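Local coordinates for protein ACDH-11, isoform b (Caenorhabditis elegans, PDB 4Y9J), which belongs to the acyl-CoA dehydrogenase family of flavoproteins and binds flavin-adenine dinucleotide in an assembly of four chains, at residues K182-G187 / D228-L233; H165-E170 / L254-I259; G516-D521 / L570-F575; L488-E493 / V557-C562. All coordinates share one frame; numbering follows the deposited sequence.

Interaction 1 (K182-G187 / D228-L233)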
# COMPACT_ATOMS: atom_id res chain seq x y z
N LYS B 182 7.97 -16.07 -29.19
CA LYS B 182 9.34 -15.81 -29.69
C LYS B 182 9.62 -14.31 -29.71
O LYS B 182 10.77 -13.90 -29.79
CB LYS B 182 9.50 -16.26 -31.13
CG LYS B 182 9.47 -17.76 -31.40
CD LYS B 182 10.20 -18.06 -32.70
CE LYS B 182 9.28 -18.73 -33.72
NZ LYS B 182 9.85 -20.02 -34.27
N ALA B 183 8.59 -13.50 -29.81
CA ALA B 183 8.81 -12.08 -30.09
C ALA B 183 9.60 -11.40 -29.02
O ALA B 183 9.40 -11.63 -27.86
CB ALA B 183 7.49 -11.34 -30.31
N TRP B 184 10.40 -10.44 -29.42
CA TRP B 184 11.15 -9.60 -28.51
C TRP B 184 10.69 -8.14 -28.57
O TRP B 184 10.05 -7.68 -29.55
CB TRP B 184 12.64 -9.61 -28.85
CG TRP B 184 13.45 -10.78 -28.39
CD1 TRP B 184 13.02 -11.85 -27.61
CD2 TRP B 184 14.85 -11.02 -28.62
NE1 TRP B 184 14.04 -12.67 -27.34
CE2 TRP B 184 15.17 -12.22 -27.96
CE3 TRP B 184 15.83 -10.35 -29.32
CZ2 TRP B 184 16.45 -12.79 -28.02
CZ3 TRP B 184 17.12 -10.92 -29.34
CH2 TRP B 184 17.40 -12.10 -28.70
N THR B 185 11.11 -7.38 -27.55
CA THR B 185 10.97 -5.94 -27.54
C THR B 185 12.34 -5.34 -27.21
O THR B 185 13.22 -6.04 -26.73
CB THR B 185 9.94 -5.43 -26.51
OG1 THR B 185 10.26 -5.89 -25.18
CG2 THR B 185 8.56 -5.82 -26.94
N SER B 186 12.50 -4.05 -27.52
CA SER B 186 13.73 -3.33 -27.26
C SER B 186 13.51 -2.14 -26.37
O SER B 186 12.44 -1.52 -26.41
CB SER B 186 14.38 -2.86 -28.54
OG SER B 186 15.64 -2.18 -28.35
N GLY B 187 14.57 -1.76 -25.66
CA GLY B 187 14.65 -0.44 -25.03
C GLY B 187 15.67 0.45 -25.70
O GLY B 187 16.27 0.06 -26.71
N ASP B 228 11.65 -4.74 -18.79
CA ASP B 228 11.23 -6.08 -19.11
C ASP B 228 11.59 -6.48 -20.62
O ASP B 228 11.29 -7.62 -21.02
CB ASP B 228 9.74 -6.21 -18.96
CG ASP B 228 9.00 -5.25 -19.85
OD1 ASP B 228 9.20 -4.01 -19.77
OD2 ASP B 228 8.18 -5.71 -20.66
N ALA B 229 12.17 -5.56 -21.38
CA ALA B 229 12.51 -5.83 -22.80
C ALA B 229 13.68 -6.84 -22.92
O ALA B 229 14.33 -7.17 -21.92
CB ALA B 229 12.92 -4.57 -23.46
N ASP B 230 13.92 -7.33 -24.13
CA ASP B 230 14.94 -8.33 -24.34
C ASP B 230 16.29 -7.77 -24.71
O ASP B 230 17.32 -8.37 -24.39
CB ASP B 230 14.43 -9.31 -25.40
CG ASP B 230 13.06 -9.82 -25.04
OD1 ASP B 230 13.04 -10.73 -24.21
OD2 ASP B 230 12.01 -9.22 -25.51
N VAL B 231 16.29 -6.65 -25.44
CA VAL B 231 17.51 -5.97 -25.88
C VAL B 231 17.34 -4.48 -25.70
O VAL B 231 16.25 -3.97 -25.47
CB VAL B 231 17.85 -6.26 -27.37
CG1 VAL B 231 18.18 -7.71 -27.59
CG2 VAL B 231 16.74 -5.78 -28.28
N ALA B 232 18.45 -3.77 -25.86
CA ALA B 232 18.45 -2.33 -25.82
C ALA B 232 19.57 -1.78 -26.67
O ALA B 232 20.60 -2.38 -26.81
CB ALA B 232 18.58 -1.84 -24.38
N LEU B 233 19.31 -0.62 -27.21
CA LEU B 233 20.31 0.20 -27.86
C LEU B 233 20.74 1.25 -26.88
O LEU B 233 19.88 1.86 -26.22
CB LEU B 233 19.72 0.81 -29.10
CG LEU B 233 19.43 -0.22 -30.25
CD1 LEU B 233 18.80 0.45 -31.45
CD2 LEU B 233 20.74 -0.72 -30.75
O HOH W 1 8.83 -4.38 -23.16
O HOH W 2 9.55 -8.55 -24.65
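Over one face of the Trp184 indole sits Asp230: its CB is 3.5 Å from the centroid of the five-membered ring, a CH-pi contact close to the ring normal. The carboxylate follows over the same pyrrole part, its plane only 17° from that of the ring and CG 3.3 Å from Trp184 CD1. On the six-membered ring, Val231 CG1 approaches CZ3 obliquely, at 3.8 Å. Asp230 CG stands anti to its own carbonyl carbon (chi1 -51°), over the indole; OD2 accepts Thr185 N at 2.9 Å through its anti lone pair. Thr185 answers with its carbonyl O, which takes Asp230 N and, more weakly, Val231 N. Beyond this exchange the two segments run as parallel strands: Gly187 N gives a 2.8 Å bond to Val231 O, and Leu233 N bonds to Gly187 O. That oxygen has a second donor, Ser186 OG, at 2.8 Å in the carbonyl plane. Two waters bind Thr185 OG1, one donating to Asp228 OD2 and the other to Asp230 OD2; Asp228 OD2 also meets Lys102 and Trp98. Residue Gly187 is about 6 Å from a bound FAD. Chemically, the Thr185 N-H and the water probably stabilise the negative charge of Asp230, whose carboxylate lies over the indole face where strand 186-189 joins the middle-domain sheet.

Interaction 2 (H165-E170 / L254-I259)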
# COMPACT_ATOMS: atom_id res chain seq x y z
N HIS B 165 25.48 -9.39 -38.84
CA HIS B 165 25.85 -9.25 -37.44
C HIS B 165 24.98 -10.20 -36.68
O HIS B 165 23.78 -10.16 -36.83
CB HIS B 165 25.55 -7.83 -37.04
CG HIS B 165 25.87 -7.54 -35.62
ND1 HIS B 165 27.02 -6.90 -35.22
CD2 HIS B 165 25.19 -7.83 -34.49
CE1 HIS B 165 27.02 -6.79 -33.90
NE2 HIS B 165 25.93 -7.37 -33.44
N LYS B 166 25.57 -11.02 -35.84
CA LYS B 166 24.86 -12.12 -35.20
C LYS B 166 23.68 -11.68 -34.30
O LYS B 166 22.53 -12.06 -34.52
CB LYS B 166 25.89 -12.89 -34.40
CG LYS B 166 25.40 -14.18 -33.73
CD LYS B 166 26.62 -14.81 -33.04
CE LYS B 166 26.40 -16.26 -32.66
NZ LYS B 166 25.53 -16.26 -31.47
N LEU B 167 23.95 -10.85 -33.31
CA LEU B 167 22.90 -10.40 -32.41
C LEU B 167 21.85 -9.51 -33.13
O LEU B 167 20.66 -9.66 -32.92
CB LEU B 167 23.51 -9.67 -31.19
CG LEU B 167 22.48 -9.20 -30.12
CD1 LEU B 167 21.66 -10.38 -29.59
CD2 LEU B 167 23.13 -8.44 -28.96
N ALA B 168 22.31 -8.63 -34.02
CA ALA B 168 21.41 -7.70 -34.68
C ALA B 168 20.45 -8.49 -35.56
O ALA B 168 19.30 -8.13 -35.69
CB ALA B 168 22.19 -6.68 -35.46
N THR B 169 20.93 -9.54 -36.17
CA THR B 169 20.11 -10.36 -37.07
C THR B 169 19.02 -11.11 -36.26
O THR B 169 17.84 -11.07 -36.61
CB THR B 169 20.99 -11.29 -37.92
OG1 THR B 169 21.91 -10.53 -38.73
CG2 THR B 169 20.15 -12.22 -38.76
N GLU B 170 19.43 -11.76 -35.18
CA GLU B 170 18.46 -12.41 -34.27
C GLU B 170 17.46 -11.41 -33.72
O GLU B 170 16.26 -11.67 -33.72
CB GLU B 170 19.14 -13.14 -33.13
CG GLU B 170 18.09 -13.64 -32.11
CD GLU B 170 18.67 -14.45 -30.97
OE1 GLU B 170 19.82 -14.15 -30.52
OE2 GLU B 170 17.96 -15.39 -30.55
N LEU B 254 27.47 3.77 -30.72
CA LEU B 254 26.22 3.04 -30.49
C LEU B 254 26.50 1.57 -30.19
O LEU B 254 27.39 0.99 -30.78
CB LEU B 254 25.35 3.13 -31.75
CG LEU B 254 23.96 2.49 -31.67
CD1 LEU B 254 23.10 3.14 -30.61
CD2 LEU B 254 23.30 2.56 -33.03
N PHE B 255 25.68 1.00 -29.31
CA PHE B 255 25.81 -0.37 -28.84
C PHE B 255 24.48 -1.05 -28.77
O PHE B 255 23.45 -0.44 -28.46
CB PHE B 255 26.47 -0.46 -27.43
CG PHE B 255 27.87 0.03 -27.39
CD1 PHE B 255 28.12 1.38 -27.29
CD2 PHE B 255 28.92 -0.83 -27.50
CE1 PHE B 255 29.41 1.87 -27.29
CE2 PHE B 255 30.25 -0.36 -27.49
CZ PHE B 255 30.48 1.01 -27.38
N LEU B 256 24.54 -2.34 -28.98
CA LEU B 256 23.40 -3.23 -28.88
C LEU B 256 23.72 -4.26 -27.84
O LEU B 256 24.81 -4.85 -27.91
CB LEU B 256 23.11 -3.96 -30.22
CG LEU B 256 21.94 -4.96 -30.21
CD1 LEU B 256 20.59 -4.31 -30.03
CD2 LEU B 256 21.97 -5.81 -31.51
N LEU B 257 22.80 -4.47 -26.89
CA LEU B 257 22.96 -5.50 -25.87
C LEU B 257 21.74 -6.26 -25.50
O LEU B 257 20.60 -5.77 -25.71
CB LEU B 257 23.59 -4.96 -24.59
CG LEU B 257 22.78 -4.06 -23.66
CD1 LEU B 257 23.31 -4.11 -22.24
CD2 LEU B 257 22.80 -2.66 -24.09
N LYS B 258 21.96 -7.48 -24.99
CA LYS B 258 20.92 -8.28 -24.38
C LYS B 258 20.81 -7.88 -22.90
O LYS B 258 21.83 -7.76 -22.24
CB LYS B 258 21.19 -9.78 -24.46
CG LYS B 258 20.74 -10.40 -25.75
CD LYS B 258 21.00 -11.87 -25.73
CE LYS B 258 19.93 -12.66 -24.96
NZ LYS B 258 18.56 -12.44 -25.44
N ILE B 259 19.59 -7.67 -22.42
CA ILE B 259 19.35 -7.17 -21.07
C ILE B 259 19.64 -8.31 -20.08
O ILE B 259 20.21 -8.09 -18.99
CB ILE B 259 17.95 -6.58 -20.96
CG1 ILE B 259 17.86 -5.35 -21.87
CG2 ILE B 259 17.60 -6.17 -19.52
CD1 ILE B 259 16.48 -4.66 -21.86
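Leu167 and Ala168, in the first turn of helix 166-175, pack on Leu256 of strand 252-258, where a helix lies across a strand of the middle-domain sheet. The axes of the short segments come within 9.2 Å and their directions differ by 67°, so the helix passes over the strand rather than following it. Leu256 CD2 is the centre of the contact. It meets Leu167 CG at 3.7 Å and, just as near, the backbone CA of Ala168, while Ala168 CB stays at 4.1 Å. A chi1 of 178° sets Leu256 CG anti to the backbone N, on the side of the helix, and CD2 extends from it. The two leucines cross obliquely: Leu167 CD2 lies 3.8 Å from Leu256 CD2, with Leu256 CG scarcely farther, whereas Leu167 CD1 touches Lys258 CG at 3.9 Å. Lys258 thus offers its aliphatic part to the helix, its chain bending beyond CD. Its NZ is 5.5 Å from Glu170 OE1, too far for a salt bridge, though the opposite charges may attract weakly; Glu170 OE2 is paired with Arg174. Both Glu170 and Lys258 also touch Trp184. At the start of the helix His165 takes the N-cap position, and its carbonyl O is gripped from opposite faces by Thr169 N and Thr169 OG1. The hydroxyl bond, Thr169 OG1 to His165 O, is 2.7 Å long. The apolar layer of leucine branches and alanine between helix and sheet fits the acyl-CoA dehydrogenase fold, in which a helical N-terminal domain packs against a beta middle domain.

Interaction 3 (G516-D521 / L570-F575)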
# COMPACT_ATOMS: atom_id res chain seq x y z
N GLY B 516 25.01 40.04 -36.37
CA GLY B 516 25.07 39.56 -35.01
C GLY B 516 23.88 39.96 -34.13
O GLY B 516 23.93 39.68 -32.95
N GLU B 517 22.83 40.58 -34.68
CA GLU B 517 21.65 41.04 -33.91
C GLU B 517 20.34 40.24 -34.14
O GLU B 517 19.24 40.77 -33.89
CB GLU B 517 21.37 42.52 -34.21
CG GLU B 517 22.57 43.49 -34.10
CD GLU B 517 23.40 43.31 -32.83
OE1 GLU B 517 22.82 43.36 -31.71
OE2 GLU B 517 24.62 43.09 -32.95
N THR B 518 20.45 39.00 -34.59
CA THR B 518 19.28 38.16 -34.89
C THR B 518 19.45 36.83 -34.18
O THR B 518 20.55 36.28 -34.15
CB THR B 518 19.20 37.96 -36.41
OG1 THR B 518 19.00 39.24 -37.02
CG2 THR B 518 18.10 37.05 -36.82
N ARG B 519 18.39 36.34 -33.55
CA ARG B 519 18.42 35.08 -32.77
C ARG B 519 17.23 34.23 -33.21
O ARG B 519 16.18 34.26 -32.61
CB ARG B 519 18.41 35.34 -31.25
CG ARG B 519 19.60 36.14 -30.74
CD ARG B 519 20.89 35.40 -30.36
NE ARG B 519 20.76 34.00 -29.84
CZ ARG B 519 21.55 33.43 -28.89
NH1 ARG B 519 22.51 34.15 -28.28
NH2 ARG B 519 21.38 32.13 -28.51
N ILE B 520 17.42 33.47 -34.29
CA ILE B 520 16.37 32.66 -34.84
C ILE B 520 15.99 31.57 -33.85
O ILE B 520 14.85 31.11 -33.84
CB ILE B 520 16.80 32.03 -36.21
CG1 ILE B 520 15.62 31.32 -36.86
CG2 ILE B 520 17.97 31.06 -36.00
CD1 ILE B 520 15.78 31.08 -38.35
N ASP B 521 16.96 31.12 -33.05
CA ASP B 521 16.71 30.15 -32.02
C ASP B 521 15.60 30.59 -31.03
O ASP B 521 14.86 29.74 -30.55
CB ASP B 521 18.00 29.80 -31.25
CG ASP B 521 18.77 31.01 -30.73
OD1 ASP B 521 19.10 31.94 -31.51
OD2 ASP B 521 19.16 30.99 -29.54
N LEU B 570 4.13 34.96 -35.90
CA LEU B 570 5.56 35.17 -35.96
C LEU B 570 5.81 36.56 -36.55
O LEU B 570 5.30 36.89 -37.63
CB LEU B 570 6.18 34.08 -36.81
CG LEU B 570 7.68 34.09 -37.05
CD1 LEU B 570 8.48 33.91 -35.77
CD2 LEU B 570 8.04 33.00 -38.08
N ARG B 571 6.57 37.37 -35.84
CA ARG B 571 6.85 38.70 -36.28
C ARG B 571 8.31 38.92 -36.31
O ARG B 571 9.03 38.34 -35.53
CB ARG B 571 6.24 39.75 -35.35
CG ARG B 571 4.82 39.44 -34.94
CD ARG B 571 4.09 40.65 -34.38
NE ARG B 571 2.80 40.19 -33.92
CZ ARG B 571 1.95 40.86 -33.15
NH1 ARG B 571 2.24 42.06 -32.72
NH2 ARG B 571 0.81 40.28 -32.78
N TRP B 572 8.72 39.82 -37.17
CA TRP B 572 10.11 40.09 -37.38
C TRP B 572 10.77 40.55 -36.10
O TRP B 572 11.84 40.08 -35.77
CB TRP B 572 10.30 41.09 -38.54
CG TRP B 572 11.68 41.47 -38.68
CD1 TRP B 572 12.17 42.72 -38.63
CD2 TRP B 572 12.81 40.61 -38.90
NE1 TRP B 572 13.52 42.71 -38.79
CE2 TRP B 572 13.95 41.42 -38.95
CE3 TRP B 572 12.96 39.24 -39.07
CZ2 TRP B 572 15.24 40.91 -39.15
CZ3 TRP B 572 14.26 38.72 -39.26
CH2 TRP B 572 15.37 39.57 -39.29
N GLU B 573 10.13 41.46 -35.35
CA GLU B 573 10.75 41.93 -34.10
C GLU B 573 11.01 40.86 -33.06
O GLU B 573 11.88 41.03 -32.19
CB GLU B 573 9.96 43.10 -33.49
CG GLU B 573 8.55 42.75 -33.09
CD GLU B 573 7.56 42.95 -34.21
OE1 GLU B 573 7.97 43.00 -35.40
OE2 GLU B 573 6.35 43.02 -33.87
N TRP B 574 10.33 39.71 -33.15
CA TRP B 574 10.64 38.63 -32.23
C TRP B 574 12.02 38.00 -32.44
O TRP B 574 12.56 37.29 -31.56
CB TRP B 574 9.52 37.58 -32.18
CG TRP B 574 8.16 38.18 -31.87
CD1 TRP B 574 7.92 39.41 -31.37
CD2 TRP B 574 6.86 37.55 -32.01
NE1 TRP B 574 6.57 39.61 -31.20
CE2 TRP B 574 5.90 38.47 -31.54
CE3 TRP B 574 6.43 36.26 -32.41
CZ2 TRP B 574 4.53 38.21 -31.55
CZ3 TRP B 574 5.05 35.99 -32.41
CH2 TRP B 574 4.12 36.97 -31.98
N PHE B 575 12.58 38.20 -33.62
CA PHE B 575 13.90 37.68 -33.94
C PHE B 575 15.04 38.52 -33.32
O PHE B 575 16.20 38.09 -33.29
CB PHE B 575 14.10 37.70 -35.48
CG PHE B 575 13.34 36.61 -36.24
CD1 PHE B 575 11.97 36.71 -36.46
CD2 PHE B 575 14.01 35.54 -36.83
CE1 PHE B 575 11.29 35.75 -37.19
CE2 PHE B 575 13.32 34.57 -37.55
CZ PHE B 575 11.97 34.68 -37.75
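Phe575 O takes the one hydrogen bond between the two segments, from Arg519 N at 2.8 Å. The same oxygen has a second, softer neighbour in Thr518 CA, a CA-H...O contact of 3.5 Å. Beside this backbone link the side chains of Ile520 and Phe575 run next to each other and point the same way, with Ile520 CG1 4.0 Å from Phe575 CE2. One face of the Phe575 ring is overlaid near its rim by Trp572 CZ3, and Thr518 OG1 approaches Trp572 CH2 at 4.3 Å. The loops are the connections after helices 486-512 and 552-563 in the C-terminal helical region of this acyl-CoA dehydrogenase relative, and Ala509 and Val523 pack on Phe575 as well. Arg519 leads its charged end away from Phe575: with chi2 -87° its chain bends, and the guanidinium meets Asp521 side-on. In this salt bridge Arg519 NH2 donates to Asp521 OD2 at 2.7 Å and NE to OD1 at 3.1 Å, so two nitrogens hold the two carboxylate oxygens and should restrict rotation of both groups. Pro352 of the second subunit packs on Arg519 and Asp521, and Arg571 NH1 donates to Cys563 O of that subunit.

Interaction 4 (L488-E493 / V557-C562)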
# COMPACT_ATOMS: atom_id res chain seq x y z
N LEU B 488 -13.31 26.94 -49.23
CA LEU B 488 -12.04 26.34 -49.56
C LEU B 488 -11.15 27.34 -50.30
O LEU B 488 -9.94 27.34 -50.11
CB LEU B 488 -12.28 25.08 -50.35
CG LEU B 488 -13.09 24.04 -49.56
CD1 LEU B 488 -13.41 22.86 -50.46
CD2 LEU B 488 -12.32 23.56 -48.32
N LYS B 489 -11.73 28.18 -51.14
CA LYS B 489 -10.92 29.24 -51.77
C LYS B 489 -10.29 30.11 -50.68
O LYS B 489 -9.08 30.39 -50.72
CB LYS B 489 -11.72 30.14 -52.74
CG LYS B 489 -10.87 31.31 -53.30
CD LYS B 489 -11.64 32.45 -54.01
CE LYS B 489 -12.64 31.94 -55.01
NZ LYS B 489 -13.22 33.08 -55.76
N LYS B 490 -11.11 30.51 -49.71
CA LYS B 490 -10.59 31.36 -48.65
C LYS B 490 -9.49 30.63 -47.88
O LYS B 490 -8.46 31.23 -47.51
CB LYS B 490 -11.71 31.74 -47.68
CG LYS B 490 -12.55 32.91 -48.13
CD LYS B 490 -13.35 33.48 -46.96
CE LYS B 490 -14.79 32.98 -46.95
NZ LYS B 490 -15.61 33.75 -47.92
N SER B 491 -9.71 29.35 -47.62
CA SER B 491 -8.74 28.55 -46.91
C SER B 491 -7.41 28.48 -47.64
O SER B 491 -6.35 28.69 -47.03
CB SER B 491 -9.29 27.14 -46.67
OG SER B 491 -10.51 27.18 -45.91
N LYS B 492 -7.47 28.19 -48.95
CA LYS B 492 -6.30 28.26 -49.81
C LYS B 492 -5.57 29.59 -49.74
O LYS B 492 -4.33 29.60 -49.63
CB LYS B 492 -6.65 27.91 -51.27
CG LYS B 492 -5.50 28.18 -52.26
CD LYS B 492 -5.86 28.00 -53.73
CE LYS B 492 -4.58 27.79 -54.53
NZ LYS B 492 -4.59 28.52 -55.82
N GLU B 493 -6.31 30.72 -49.79
CA GLU B 493 -5.62 32.01 -49.79
C GLU B 493 -4.98 32.27 -48.43
O GLU B 493 -3.94 32.91 -48.34
CB GLU B 493 -6.56 33.16 -50.15
CG GLU B 493 -7.05 33.06 -51.58
CD GLU B 493 -8.24 33.93 -51.91
OE1 GLU B 493 -8.79 34.60 -51.03
OE2 GLU B 493 -8.64 33.95 -53.08
N VAL B 557 -14.38 21.98 -41.51
CA VAL B 557 -13.17 21.80 -40.70
C VAL B 557 -11.96 22.47 -41.37
O VAL B 557 -11.17 23.15 -40.71
CB VAL B 557 -12.89 20.31 -40.49
CG1 VAL B 557 -11.50 20.11 -39.94
CG2 VAL B 557 -13.88 19.70 -39.52
N ALA B 558 -11.82 22.34 -42.71
CA ALA B 558 -10.70 22.96 -43.39
C ALA B 558 -10.80 24.47 -43.29
O ALA B 558 -9.76 25.14 -43.10
CB ALA B 558 -10.60 22.53 -44.83
N TYR B 559 -12.02 25.00 -43.46
CA TYR B 559 -12.24 26.41 -43.34
C TYR B 559 -11.89 26.94 -41.94
O TYR B 559 -11.15 27.93 -41.81
CB TYR B 559 -13.68 26.78 -43.74
CG TYR B 559 -13.98 28.18 -43.40
CD1 TYR B 559 -13.58 29.19 -44.22
CD2 TYR B 559 -14.55 28.53 -42.17
CE1 TYR B 559 -13.80 30.50 -43.93
CE2 TYR B 559 -14.77 29.86 -41.86
CZ TYR B 559 -14.39 30.84 -42.77
OH TYR B 559 -14.56 32.21 -42.54
N ARG B 560 -12.40 26.28 -40.91
CA ARG B 560 -12.12 26.71 -39.51
C ARG B 560 -10.66 26.60 -39.14
O ARG B 560 -10.08 27.50 -38.51
CB ARG B 560 -12.99 25.95 -38.54
CG ARG B 560 -14.46 26.21 -38.78
CD ARG B 560 -15.26 25.55 -37.70
NE ARG B 560 -16.70 25.63 -37.90
CZ ARG B 560 -17.61 25.28 -36.99
NH1 ARG B 560 -17.22 24.91 -35.82
NH2 ARG B 560 -18.91 25.36 -37.24
N TYR B 561 -10.01 25.54 -39.59
CA TYR B 561 -8.61 25.35 -39.27
C TYR B 561 -7.81 26.47 -39.94
O TYR B 561 -6.89 27.01 -39.34
CB TYR B 561 -8.10 23.96 -39.76
CG TYR B 561 -6.73 23.62 -39.24
CD1 TYR B 561 -5.60 24.13 -39.86
CD2 TYR B 561 -6.57 22.79 -38.14
CE1 TYR B 561 -4.33 23.84 -39.35
CE2 TYR B 561 -5.32 22.51 -37.62
CZ TYR B 561 -4.21 23.03 -38.26
OH TYR B 561 -2.98 22.77 -37.75
N CYS B 562 -8.14 26.78 -41.18
CA CYS B 562 -7.30 27.68 -41.93
C CYS B 562 -7.62 29.16 -41.70
O CYS B 562 -6.74 30.02 -41.80
CB CYS B 562 -7.41 27.39 -43.42
SG CYS B 562 -6.62 25.85 -43.89
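Ser491 of helix 486-512 packs against Tyr559 and Cys562 of helix 552-563. Its CB lies 3.8 Å from Cys562 CB, with Cys562 SG slightly farther off. One bond on, OG stands anti to the carbonyl carbon of Ser491 (chi1 -59°), beside the backbone N, and comes 3.2 Å from Tyr559 CA. Ala558 O is 3.6 Å from the same OG, a contact rather than a hydrogen bond; the hydroxyl is instead bonded to Lys487 O, one turn back in its own helix. A buried polar tip is thereby satisfied within its helix while it rests on the backbone of the other. Two further contacts flank the serine. Leu488 CB points away from the partner helix, but CD2 turns back to touch Ala558 CB at 4.0 Å. Lys490, bent toward its end, brings CE to 4.0 Å from Tyr559 CE1, while a cation-pi contact to this tyrosine comes from Lys487. Ile541 of helix 524-545 also packs on Ser491, and Arg560 reaches Asp583 of the second subunit with a salt bridge. The axes of the short segments approach to 8.7 Å at 33°, with small Ser491, Ala558 and Cys562 at the interface. This is side-by-side helix packing within the helical ACDH-11 C-terminal domain-like region, which belongs to the acyl-CoA dehydrogenase clan.

In the fold
Interactions 1 and 2 form one neighbourhood, their centres 10 Å apart: strands 231-238 and 252-258 pair directly, with Ala232 N 2.9 Å from Leu257 O, and the helix of interaction 2 leads into the first segment of interaction 1. From residue Gly187 in interaction 1 to the bound UCC is about 8 Å; the Leu257 side chain in interaction 2 is about 13 Å from a bound UCC. Interactions 3 and 4 belong to the C-terminal helical region, with centres 29 Å apart. Their segments alternate along the chain, and both touch the second subunit. Interactions 1 and 3 are separated by about 44 Å between centres; the Arg519 side chain in interaction 3 is about 8 Å from a bound FAD, not necessarily the molecule near Gly187.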